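Local coordinates for alkyl hydroperoxide reductase AhpD (Deinococcus radiodurans R1, PDB 6K40), which is an AhpD-like member of the carboxymuconolactone decarboxylase family and probably acts as a peroxide-reducing antioxidant enzyme of the peroxiredoxin type, at residues 136-139 and 145-148; 48-53 and 184-189; 76-81 and 130-135; 18-23 and 31-36. All coordinates share one frame; numbering follows the deposited sequence.

Interaction 1 (136-139 and 145-148); sequences AEKL and EMTE
K138 reaches from the last turns of helix 127-141 across to E145 and M146 in the loop that follows, and its aliphatic part touches as well as its amine. K138 CB lies 3.9 Å from the methyl CE of M146. One carbon further, K138 CG comes to 3.5 Å from M146 CE, tighter than an ordinary carbon-carbon contact. Chi1 (-159°) sets CG beside the carbonyl carbon; the chain beyond it is extended, carrying CD past CE of M146 and the lysine CE to the backbone oxygen of E145. K138 NZ ends the run with a hydrogen bond of 3.0 Å to E145 O, approaching from well above the carbonyl plane, 52° out of it, and not along a lone pair. The two side chains slide past each other in opposite directions, M146 bending at its last two torsions to bring its methyl CE over the helix backbone, 3.2 Å from K138 O. In this all-helical AhpD-like fold the contact lies at the surface, where helix 127-141 ends and the chain turns toward helix 151-156. D150, just before the latter, takes a salt bridge from the same NZ and accepts the backbone N-H of T147, linking the amine to E145 and to D150 at the loop's far end. The E145 carboxylate pairs instead with R142. On the apolar side, L139 crosses M146 at about a right angle; its CD1 meets CG of M146 at 3.6 Å and SD at 3.9 Å, while the leucine also packs on I171 of helix 161-184.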
loop_
_atom_site.group_PDB
_atom_site.type_symbol
_atom_site.label_atom_id
_atom_site.label_comp_id
_atom_site.label_asym_id
_atom_site.label_seq_id
_atom_site.Cartn_x
_atom_site.Cartn_y
_atom_site.Cartn_z
ATOM N N ALA A 136 -15.814 -0.963 6.278
ATOM C CA ALA A 136 -15.102 0.204 5.769
ATOM C C ALA A 136 -14.930 0.125 4.260
ATOM O O ALA A 136 -15.128 1.119 3.548
ATOM C CB ALA A 136 -13.745 0.334 6.459
ATOM N N GLU A 137 -14.569 -1.055 3.751
ATOM C CA GLU A 137 -14.383 -1.208 2.315
ATOM C C GLU A 137 -15.689 -0.995 1.566
ATOM O O GLU A 137 -15.716 -0.306 0.538
ATOM C CB GLU A 137 -13.802 -2.587 2.003
ATOM C CG GLU A 137 -13.671 -2.867 0.516
ATOM C CD GLU A 137 -12.469 -3.726 0.188
ATOM O OE1 GLU A 137 -11.584 -3.875 1.056
ATOM O OE2 GLU A 137 -12.407 -4.248 -0.943
ATOM N N LYS A 138 -16.787 -1.564 2.066
ATOM C CA LYS A 138 -18.059 -1.377 1.380
ATOM C C LYS A 138 -18.485 0.086 1.396
ATOM O O LYS A 138 -18.938 0.618 0.375
ATOM C CB LYS A 138 -19.145 -2.258 1.998
ATOM C CG LYS A 138 -20.310 -2.491 1.049
ATOM C CD LYS A 138 -21.568 -2.972 1.752
ATOM C CE LYS A 138 -22.788 -2.745 0.866
ATOM N NZ LYS A 138 -23.906 -3.681 1.156
ATOM N N LEU A 139 -18.336 0.759 2.543
ATOM C CA LEU A 139 -18.751 2.155 2.642
ATOM C C LEU A 139 -17.872 3.067 1.797
ATOM O O LEU A 139 -18.340 4.106 1.317
ATOM C CB LEU A 139 -18.746 2.607 4.104
ATOM C CG LEU A 139 -19.338 3.987 4.413
ATOM C CD1 LEU A 139 -20.750 4.120 3.864
ATOM C CD2 LEU A 139 -19.325 4.258 5.909
ATOM N N GLU A 145 -24.926 1.322 -1.692
ATOM C CA GLU A 145 -25.466 -0.004 -1.414
ATOM C C GLU A 145 -25.574 -0.322 0.076
ATOM O O GLU A 145 -25.831 -1.477 0.430
ATOM C CB GLU A 145 -24.622 -1.063 -2.127
ATOM C CG GLU A 145 -24.669 -0.935 -3.645
ATOM C CD GLU A 145 -23.745 -1.904 -4.352
ATOM O OE1 GLU A 145 -23.622 -3.058 -3.892
ATOM O OE2 GLU A 145 -23.140 -1.511 -5.374
ATOM N N MET A 146 -25.391 0.665 0.952
ATOM C CA MET A 146 -25.502 0.418 2.385
ATOM C C MET A 146 -26.925 0.024 2.759
ATOM O O MET A 146 -27.898 0.616 2.283
ATOM C CB MET A 146 -25.101 1.660 3.187
ATOM C CG MET A 146 -23.640 2.047 3.116
ATOM S SD MET A 146 -22.507 0.677 3.403
ATOM C CE MET A 146 -21.798 0.587 1.782
ATOM N N THR A 147 -27.043 -0.985 3.619
ATOM C CA THR A 147 -28.320 -1.401 4.183
ATOM C C THR A 147 -28.172 -1.532 5.691
ATOM O O THR A 147 -27.066 -1.502 6.238
ATOM C CB THR A 147 -28.816 -2.731 3.593
ATOM O OG1 THR A 147 -27.888 -3.776 3.916
ATOM C CG2 THR A 147 -28.982 -2.634 2.081
ATOM N N GLU A 148 -29.313 -1.668 6.368
ATOM C CA GLU A 148 -29.290 -1.903 7.806
ATOM C C GLU A 148 -28.619 -3.230 8.145
ATOM O O GLU A 148 -27.923 -3.331 9.164
ATOM C CB GLU A 148 -30.715 -1.863 8.362
ATOM C CG GLU A 148 -30.807 -2.004 9.872
ATOM C CD GLU A 148 -32.205 -1.729 10.403
ATOM O OE1 GLU A 148 -33.150 -1.639 9.591
ATOM O OE2 GLU A 148 -32.358 -1.608 11.636
#

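Interaction 2 (48-53 and 184-189)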
loop_
_atom_site.group_PDB
_atom_site.type_symbol
_atom_site.label_atom_id
_atom_site.label_comp_id
_atom_site.label_asym_id
_atom_site.label_seq_id
_atom_site.Cartn_x
_atom_site.Cartn_y
_atom_site.Cartn_z
ATOM N N ARG A 48 0.324 22.794 7.283
ATOM C CA ARG A 48 0.784 23.917 6.478
ATOM C C ARG A 48 -0.062 24.090 5.223
ATOM O O ARG A 48 -0.480 25.207 4.901
ATOM C CB ARG A 48 2.252 23.727 6.085
ATOM C CG ARG A 48 3.223 23.684 7.249
ATOM C CD ARG A 48 4.643 23.937 6.772
ATOM N NE ARG A 48 5.617 23.774 7.845
ATOM C CZ ARG A 48 5.906 24.712 8.741
ATOM N NH1 ARG A 48 5.298 25.889 8.699
ATOM N NH2 ARG A 48 6.809 24.472 9.683
ATOM N N ALA A 49 -0.334 22.991 4.520
ATOM C CA ALA A 49 -0.973 23.086 3.213
ATOM C C ALA A 49 -2.453 23.431 3.332
ATOM O O ALA A 49 -2.930 24.378 2.694
ATOM C CB ALA A 49 -0.779 21.779 2.447
ATOM N N GLN A 50 -3.203 22.671 4.135
ATOM C CA GLN A 50 -4.642 22.883 4.215
ATOM C C GLN A 50 -5.017 24.157 4.959
ATOM O O GLN A 50 -6.178 24.573 4.892
ATOM C CB GLN A 50 -5.300 21.682 4.889
ATOM C CG GLN A 50 -6.730 21.436 4.460
ATOM C CD GLN A 50 -7.281 20.148 5.030
ATOM O OE1 GLN A 50 -6.673 19.086 4.889
ATOM N NE2 GLN A 50 -8.434 20.232 5.682
ATOM N N ALA A 51 -4.073 24.787 5.652
ATOM C CA ALA A 51 -4.370 25.950 6.478
ATOM C C ALA A 51 -4.449 27.247 5.683
ATOM O O ALA A 51 -4.507 28.318 6.295
ATOM C CB ALA A 51 -3.325 26.088 7.587
ATOM N N LEU A 52 -4.454 27.180 4.349
ATOM C CA LEU A 52 -4.561 28.397 3.551
ATOM C C LEU A 52 -5.844 29.154 3.874
ATOM O O LEU A 52 -5.859 30.390 3.879
ATOM C CB LEU A 52 -4.495 28.054 2.063
ATOM C CG LEU A 52 -4.576 29.220 1.074
ATOM C CD1 LEU A 52 -3.300 30.048 1.114
ATOM C CD2 LEU A 52 -4.850 28.716 -0.335
ATOM N N ASN A 53 -6.932 28.429 4.143
ATOM C CA ASN A 53 -8.178 29.007 4.650
ATOM C C ASN A 53 -8.213 28.759 6.157
ATOM O O ASN A 53 -8.612 27.683 6.609
ATOM C CB ASN A 53 -9.388 28.400 3.948
ATOM C CG ASN A 53 -9.457 28.775 2.480
ATOM O OD1 ASN A 53 -8.674 29.595 2.005
ATOM N ND2 ASN A 53 -10.394 28.174 1.753
ATOM N N LEU A 184 -5.232 18.089 -3.820
ATOM C CA LEU A 184 -4.345 19.235 -3.667
ATOM C C LEU A 184 -2.873 18.851 -3.538
ATOM O O LEU A 184 -2.040 19.723 -3.264
ATOM C CB LEU A 184 -4.786 20.069 -2.469
ATOM C CG LEU A 184 -6.236 20.539 -2.565
ATOM C CD1 LEU A 184 -6.626 21.289 -1.313
ATOM C CD2 LEU A 184 -6.443 21.399 -3.802
ATOM N N GLY A 185 -2.533 17.585 -3.751
ATOM C CA GLY A 185 -1.139 17.170 -3.803
ATOM C C GLY A 185 -0.365 17.295 -2.507
ATOM O O GLY A 185 0.799 17.715 -2.524
ATOM N N PHE A 186 -0.971 16.916 -1.385
ATOM C CA PHE A 186 -0.278 16.967 -0.106
ATOM C C PHE A 186 0.772 15.861 -0.023
ATOM O O PHE A 186 0.604 14.768 -0.573
ATOM C CB PHE A 186 -1.276 16.842 1.048
ATOM C CG PHE A 186 -2.228 18.008 1.165
ATOM C CD1 PHE A 186 -2.104 19.117 0.338
ATOM C CD2 PHE A 186 -3.247 17.992 2.105
ATOM C CE1 PHE A 186 -2.979 20.183 0.444
ATOM C CE2 PHE A 186 -4.124 19.056 2.218
ATOM C CZ PHE A 186 -3.987 20.155 1.389
ATOM N N VAL A 187 1.871 16.159 0.663
ATOM C CA VAL A 187 3.024 15.272 0.749
ATOM C C VAL A 187 3.266 14.936 2.215
ATOM O O VAL A 187 3.404 15.848 3.031
ATOM C CB VAL A 187 4.288 15.895 0.131
ATOM C CG1 VAL A 187 5.433 14.897 0.147
ATOM C CG2 VAL A 187 4.002 16.371 -1.284
ATOM N N PRO A 188 3.335 13.660 2.589
ATOM C CA PRO A 188 3.587 13.317 3.994
ATOM C C PRO A 188 5.021 13.619 4.400
ATOM O O PRO A 188 5.955 13.515 3.599
ATOM C CB PRO A 188 3.299 11.813 4.051
ATOM C CG PRO A 188 3.550 11.331 2.668
ATOM C CD PRO A 188 3.208 12.466 1.735
ATOM N N ASN A 189 5.184 13.993 5.666
ATOM C CA ASN A 189 6.508 14.292 6.195
ATOM C C ASN A 189 7.392 13.048 6.144
ATOM O O ASN A 189 6.903 11.929 6.342
ATOM C CB ASN A 189 6.415 14.800 7.636
ATOM C CG ASN A 189 5.571 16.054 7.763
ATOM O OD1 ASN A 189 4.348 16.005 7.650
ATOM N ND2 ASN A 189 6.224 17.183 8.006
#
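A buried CH-pi contact joins A49, in the short helix 45-49, to F186 in the loop that leaves the long helix 161-184. The methyl CB of A49 sits over one face of the phenyl ring, 3.8 Å from the F186 centroid and 26° off the ring normal. It is displaced toward the rim, so that CE1 of F186 is the ring atom nearest to A49 CB, at 3.4 Å. Two parts of this all-helical AhpD-like fold that are far apart in sequence meet here: G185, with positive phi, is the first residue to leave the helical conformation, and the chain then turns F186 inward against A49 and Q50. Around the ring stand V180 and S181 of the preceding helix and Y94 of helix 93-107. Q50 takes the ring at its edge. Its CG is anti to the backbone N (chi1 -152°) and the chain continues extended, crossing the phenylalanine side chain at about a right angle and placing Q50 OE1 in the ring plane, 3.7 Å from CE2 of F186. The amide and ring planes are 20° apart. F57 and W60 of helix 54-69 pack against Q50, and a glycerol, probably from crystallisation, lies near it.

Interaction 3 (76-81 and 130-135); sequences NAEREL and QAMCAY
M132 leaves its helix with CG beside the backbone N (chi1 -71°) and continues extended; these first two torsions bring SD to E78, and the bend at chi3 (76°) lays the methyl CE along the glutamate stem. In L81 CG lies anti to the backbone N (179°), which points its branched end at C133. These are packing contacts between two helices, 76-90 and 127-141, within the all-helical carboxymuconolactone decarboxylase domain. E78 and M132 cross at about a right angle: the glutamate offers its aliphatic stem, E78 CG lying 4.0 Å from SD of M132 and E78 CB 4.0 Å from CE of M132. The E78 carboxylate is taken up differently, by a salt bridge to R128 one turn earlier on the helix of M132, so the same side chain joins the helices by both its stem and its charge. M132 is further enclosed by L82 of helix 76-90 and L154 of helix 151-156. C133 also packs on W120, L125 and V85, which places its sulfur in a largely apolar surround. Helix 76-90 also faces helix 93-107, which begins within the family's Cys-X-X-Cys motif; there E80 is hydrogen-bonded to H99. Across the helix pair, SG of C133 is set against the branch point of L81, 3.9 Å from both CG and CD2, with CD1 of the leucine only slightly further, at 4.1 Å.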
loop_
_atom_site.group_PDB
_atom_site.type_symbol
_atom_site.label_atom_id
_atom_site.label_comp_id
_atom_site.label_asym_id
_atom_site.label_seq_id
_atom_site.Cartn_x
_atom_site.Cartn_y
_atom_site.Cartn_z
ATOM N N ASN A 76 -7.654 3.851 19.668
ATOM C CA ASN A 76 -6.846 4.459 18.615
ATOM C C ASN A 76 -6.444 3.434 17.561
ATOM O O ASN A 76 -6.395 3.750 16.365
ATOM C CB ASN A 76 -5.611 5.125 19.220
ATOM C CG ASN A 76 -5.950 6.390 19.980
ATOM O OD1 ASN A 76 -5.958 6.403 21.210
ATOM N ND2 ASN A 76 -6.240 7.462 19.251
ATOM N N ALA A 77 -6.158 2.199 17.982
ATOM C CA ALA A 77 -5.751 1.167 17.030
ATOM C C ALA A 77 -6.861 0.869 16.030
ATOM O O ALA A 77 -6.601 0.710 14.833
ATOM C CB ALA A 77 -5.336 -0.105 17.771
ATOM N N GLU A 78 -8.110 0.800 16.501
ATOM C CA GLU A 78 -9.230 0.537 15.600
ATOM C C GLU A 78 -9.434 1.688 14.622
ATOM O O GLU A 78 -9.687 1.465 13.428
ATOM C CB GLU A 78 -10.502 0.293 16.414
ATOM C CG GLU A 78 -10.724 -1.156 16.806
ATOM C CD GLU A 78 -11.508 -1.303 18.102
ATOM O OE1 GLU A 78 -11.685 -0.290 18.815
ATOM O OE2 GLU A 78 -11.945 -2.436 18.405
ATOM N N ARG A 79 -9.321 2.926 15.109
ATOM C CA ARG A 79 -9.480 4.077 14.228
ATOM C C ARG A 79 -8.393 4.101 13.164
ATOM O O ARG A 79 -8.667 4.390 11.994
ATOM C CB ARG A 79 -9.444 5.372 15.037
ATOM C CG ARG A 79 -10.661 5.641 15.888
ATOM C CD ARG A 79 -10.213 6.192 17.218
ATOM N NE ARG A 79 -11.045 7.292 17.672
ATOM C CZ ARG A 79 -10.793 8.010 18.760
ATOM N NH1 ARG A 79 -9.726 7.742 19.503
ATOM N NH2 ARG A 79 -11.606 8.998 19.102
ATOM N N GLU A 80 -7.153 3.784 13.548
ATOM C CA GLU A 80 -6.074 3.764 12.568
ATOM C C GLU A 80 -6.208 2.592 11.609
ATOM O O GLU A 80 -5.815 2.703 10.445
ATOM C CB GLU A 80 -4.714 3.730 13.269
ATOM C CG GLU A 80 -4.434 4.937 14.165
ATOM C CD GLU A 80 -4.545 6.274 13.439
ATOM O OE1 GLU A 80 -4.357 6.311 12.202
ATOM O OE2 GLU A 80 -4.807 7.294 14.115
ATOM N N LEU A 81 -6.780 1.475 12.061
ATOM C CA LEU A 81 -7.067 0.372 11.149
ATOM C C LEU A 81 -8.041 0.815 10.063
ATOM O O LEU A 81 -7.804 0.601 8.862
ATOM C CB LEU A 81 -7.629 -0.812 11.938
ATOM C CG LEU A 81 -8.033 -2.082 11.193
ATOM C CD1 LEU A 81 -6.801 -2.819 10.714
ATOM C CD2 LEU A 81 -8.869 -2.980 12.093
ATOM N N GLN A 130 -12.086 -7.957 11.097
ATOM C CA GLN A 130 -12.580 -8.350 9.783
ATOM C C GLN A 130 -13.898 -7.663 9.462
ATOM O O GLN A 130 -14.086 -7.141 8.357
ATOM C CB GLN A 130 -12.748 -9.865 9.718
ATOM C CG GLN A 130 -11.453 -10.635 9.674
ATOM C CD GLN A 130 -11.676 -12.129 9.718
ATOM O OE1 GLN A 130 -12.393 -12.684 8.886
ATOM N NE2 GLN A 130 -11.063 -12.790 10.692
ATOM N N ALA A 131 -14.837 -7.675 10.415
ATOM C CA ALA A 131 -16.122 -7.018 10.193
ATOM C C ALA A 131 -15.936 -5.527 9.943
ATOM O O ALA A 131 -16.536 -4.958 9.021
ATOM C CB ALA A 131 -17.050 -7.257 11.383
ATOM N N MET A 132 -15.106 -4.876 10.760
ATOM C CA MET A 132 -14.886 -3.443 10.599
ATOM C C MET A 132 -14.233 -3.134 9.259
ATOM O O MET A 132 -14.586 -2.146 8.605
ATOM C CB MET A 132 -14.047 -2.908 11.760
ATOM C CG MET A 132 -14.800 -2.880 13.084
ATOM S SD MET A 132 -13.807 -2.320 14.479
ATOM C CE MET A 132 -13.764 -0.555 14.172
ATOM N N CYS A 133 -13.306 -3.988 8.810
ATOM C CA CYS A 133 -12.612 -3.719 7.556
ATOM C C CYS A 133 -13.518 -3.962 6.358
ATOM O O CYS A 133 -13.493 -3.193 5.390
ATOM C CB CYS A 133 -11.354 -4.586 7.450
ATOM S SG CYS A 133 -9.969 -4.094 8.507
ATOM N N ALA A 134 -14.349 -5.005 6.416
ATOM C CA ALA A 134 -15.318 -5.235 5.350
ATOM C C ALA A 134 -16.317 -4.092 5.265
ATOM O O ALA A 134 -16.654 -3.629 4.167
ATOM C CB ALA A 134 -16.041 -6.564 5.570
ATOM N N TYR A 135 -16.797 -3.618 6.418
ATOM C CA TYR A 135 -17.719 -2.488 6.425
ATOM C C TYR A 135 -17.057 -1.232 5.870
ATOM O O TYR A 135 -17.664 -0.500 5.078
ATOM C CB TYR A 135 -18.241 -2.247 7.842
ATOM C CG TYR A 135 -19.442 -1.332 7.890
ATOM C CD1 TYR A 135 -20.730 -1.835 7.750
ATOM C CD2 TYR A 135 -19.287 0.037 8.070
ATOM C CE1 TYR A 135 -21.831 -0.998 7.791
ATOM C CE2 TYR A 135 -20.381 0.880 8.113
ATOM C CZ TYR A 135 -21.648 0.359 7.974
ATOM O OH TYR A 135 -22.735 1.199 8.013
#

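Interaction 4 (18-23 and 31-36)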
loop_
_atom_site.group_PDB
_atom_site.type_symbol
_atom_site.label_atom_id
_atom_site.label_comp_id
_atom_site.label_asym_id
_atom_site.label_seq_id
_atom_site.Cartn_x
_atom_site.Cartn_y
_atom_site.Cartn_z
ATOM N N ALA A 18 -1.152 27.655 -3.023
ATOM C CA ALA A 18 -0.267 28.445 -2.181
ATOM C C ALA A 18 -0.329 27.947 -0.745
ATOM O O ALA A 18 -1.380 27.519 -0.260
ATOM C CB ALA A 18 -0.645 29.925 -2.247
ATOM N N VAL A 19 0.804 28.007 -0.065
ATOM C CA VAL A 19 0.927 27.567 1.322
ATOM C C VAL A 19 1.127 28.809 2.179
ATOM O O VAL A 19 1.958 29.656 1.833
ATOM C CB VAL A 19 2.096 26.579 1.509
ATOM C CG1 VAL A 19 2.001 25.879 2.855
ATOM C CG2 VAL A 19 2.108 25.559 0.382
ATOM N N PRO A 20 0.394 28.968 3.278
ATOM C CA PRO A 20 0.602 30.148 4.129
ATOM C C PRO A 20 1.988 30.106 4.767
ATOM O O PRO A 20 2.435 29.054 5.226
ATOM C CB PRO A 20 -0.511 30.023 5.180
ATOM C CG PRO A 20 -0.859 28.569 5.190
ATOM C CD PRO A 20 -0.695 28.110 3.774
ATOM N N THR A 21 2.679 31.254 4.780
ATOM C CA THR A 21 3.992 31.376 5.419
ATOM C C THR A 21 3.867 31.851 6.868
ATOM O O THR A 21 2.774 32.041 7.389
ATOM C CB THR A 21 4.902 32.320 4.652
ATOM O OG1 THR A 21 4.233 33.576 4.508
ATOM C CG2 THR A 21 5.257 31.735 3.299
ATOM N N GLU A 22 4.994 32.065 7.549
ATOM C CA GLU A 22 4.871 32.553 8.919
ATOM C C GLU A 22 4.329 33.964 8.949
ATOM O O GLU A 22 3.900 34.450 10.003
ATOM C CB GLU A 22 6.215 32.687 9.611
ATOM C CG GLU A 22 6.381 31.955 10.903
ATOM C CD GLU A 22 7.834 31.725 11.173
ATOM O OE1 GLU A 22 8.321 30.564 11.223
ATOM O OE2 GLU A 22 8.432 32.739 11.600
ATOM N N ASP A 23 4.381 34.644 7.819
ATOM C CA ASP A 23 4.029 36.047 7.828
ATOM C C ASP A 23 2.535 36.235 7.658
ATOM O O ASP A 23 1.925 37.059 8.342
ATOM C CB ASP A 23 4.804 36.759 6.723
ATOM C CG ASP A 23 6.225 37.101 7.135
ATOM O OD1 ASP A 23 7.160 36.804 6.360
ATOM O OD2 ASP A 23 6.420 37.683 8.225
ATOM N N LYS A 31 -0.204 29.022 16.187
ATOM C CA LYS A 31 -0.184 28.409 17.512
ATOM C C LYS A 31 -0.231 26.888 17.409
ATOM O O LYS A 31 0.462 26.182 18.156
ATOM C CB LYS A 31 -1.353 28.928 18.351
ATOM C CG LYS A 31 -1.392 28.366 19.763
ATOM C CD LYS A 31 -2.496 29.004 20.595
ATOM C CE LYS A 31 -3.843 28.342 20.339
ATOM N NZ LYS A 31 -4.561 28.951 19.185
ATOM N N LEU A 32 -0.994 26.365 16.445
ATOM C CA LEU A 32 -1.023 24.921 16.238
ATOM C C LEU A 32 0.307 24.414 15.693
ATOM O O LEU A 32 0.755 23.325 16.062
ATOM C CB LEU A 32 -2.166 24.545 15.296
ATOM C CG LEU A 32 -2.274 23.056 14.964
ATOM C CD1 LEU A 32 -2.582 22.247 16.217
ATOM C CD2 LEU A 32 -3.320 22.814 13.885
ATOM N N TRP A 33 0.955 25.192 14.824
ATOM C CA TRP A 33 2.286 24.834 14.340
ATOM C C TRP A 33 3.267 24.695 15.499
ATOM O O TRP A 33 4.027 23.722 15.581
ATOM C CB TRP A 33 2.777 25.889 13.346
ATOM C CG TRP A 33 2.096 25.850 12.013
ATOM C CD1 TRP A 33 1.170 24.942 11.587
ATOM C CD2 TRP A 33 2.294 26.760 10.925
ATOM N NE1 TRP A 33 0.780 25.230 10.301
ATOM C CE2 TRP A 33 1.458 26.340 9.872
ATOM C CE3 TRP A 33 3.101 27.886 10.738
ATOM C CZ2 TRP A 33 1.402 27.009 8.650
ATOM C CZ3 TRP A 33 3.046 28.547 9.524
ATOM C CH2 TRP A 33 2.202 28.107 8.497
ATOM N N SER A 34 3.248 25.665 16.414
ATOM C CA SER A 34 4.172 25.633 17.544
ATOM C C SER A 34 3.852 24.473 18.478
ATOM O O SER A 34 4.764 23.828 19.012
ATOM C CB SER A 34 4.139 26.958 18.297
ATOM O OG SER A 34 4.863 27.949 17.594
ATOM N N LYS A 35 2.565 24.165 18.660
ATOM C CA LYS A 35 2.209 23.048 19.529
ATOM C C LYS A 35 2.615 21.717 18.905
ATOM O O LYS A 35 3.136 20.828 19.597
ATOM C CB LYS A 35 0.709 23.085 19.801
ATOM C CG LYS A 35 0.166 21.986 20.703
ATOM C CD LYS A 35 -1.364 22.008 20.686
ATOM C CE LYS A 35 -1.980 20.641 20.957
ATOM N NZ LYS A 35 -1.669 20.136 22.324
ATOM N N ALA A 36 2.451 21.590 17.586
ATOM C CA ALA A 36 2.829 20.360 16.901
ATOM C C ALA A 36 4.328 20.141 16.988
ATOM O O ALA A 36 4.790 19.013 17.191
ATOM C CB ALA A 36 2.385 20.416 15.442
#
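P20 and W33 form the tight part of this contact, in which the N-terminal loop folds back over helix 27-40 of the all-helical AhpD-like fold. The indole, standing out from the helix with CG beside the backbone N (chi1 -73°), directs the far edge of its six-membered ring at the loop backbone. CH2 of W33 comes to 3.4 Å from the carbonyl oxygen of P20, which lies at the ring edge near its plane, a polar atom meeting a ring carbon. The proline ring is less close, P20 CG being 4.4 Å from CZ2 of W33. Both residues are buried, with A25 packed against each. The indole is fixed at its other edge, where NE1 is hydrogen-bonded to F47 O, while R48 makes a cation-pi contact with it; helix 45-49 thus helps to set the rotation of the ring that the loop meets. Further along, the loop draws off toward solvent. T21 touches the ring by its backbone, T21 O standing 4.1 Å from CZ3 of W33 in an oblique position, and its CB points away from the helix. E22 approaches the edge through CA, 4.4 Å from CZ3 of W33, its side chain being exposed. This outer part is held by polar bonds along the chain: K30 NZ reaches E22 O, and N24 OD1 accepts the backbone N-H of T21. The T21 hydroxyl adds a weak ST-turn bond, with D23 N 3.5 Å from T21 OG1.

The four contacts fall into two groups on opposite sides of the chain's centre. Interactions 2 and 4, centres about 11 Å apart, touch: R48 O packs on the ring of P20, and helices 27-40 and 45-49 follow one another in sequence. Interactions 1 and 3, centres about 14 Å apart, share helix 127-141; interaction 3 uses its middle and interaction 1 its later part. Between the groups the centres lie about 26 to 38 Å apart. Along the chain, interaction 4 closes first; interaction 2 then opens a long loop containing interactions 3 and 1 in series. Helix 45-49 is thereby joined to the chain after helix 161-184, enclosing most of the helices between them.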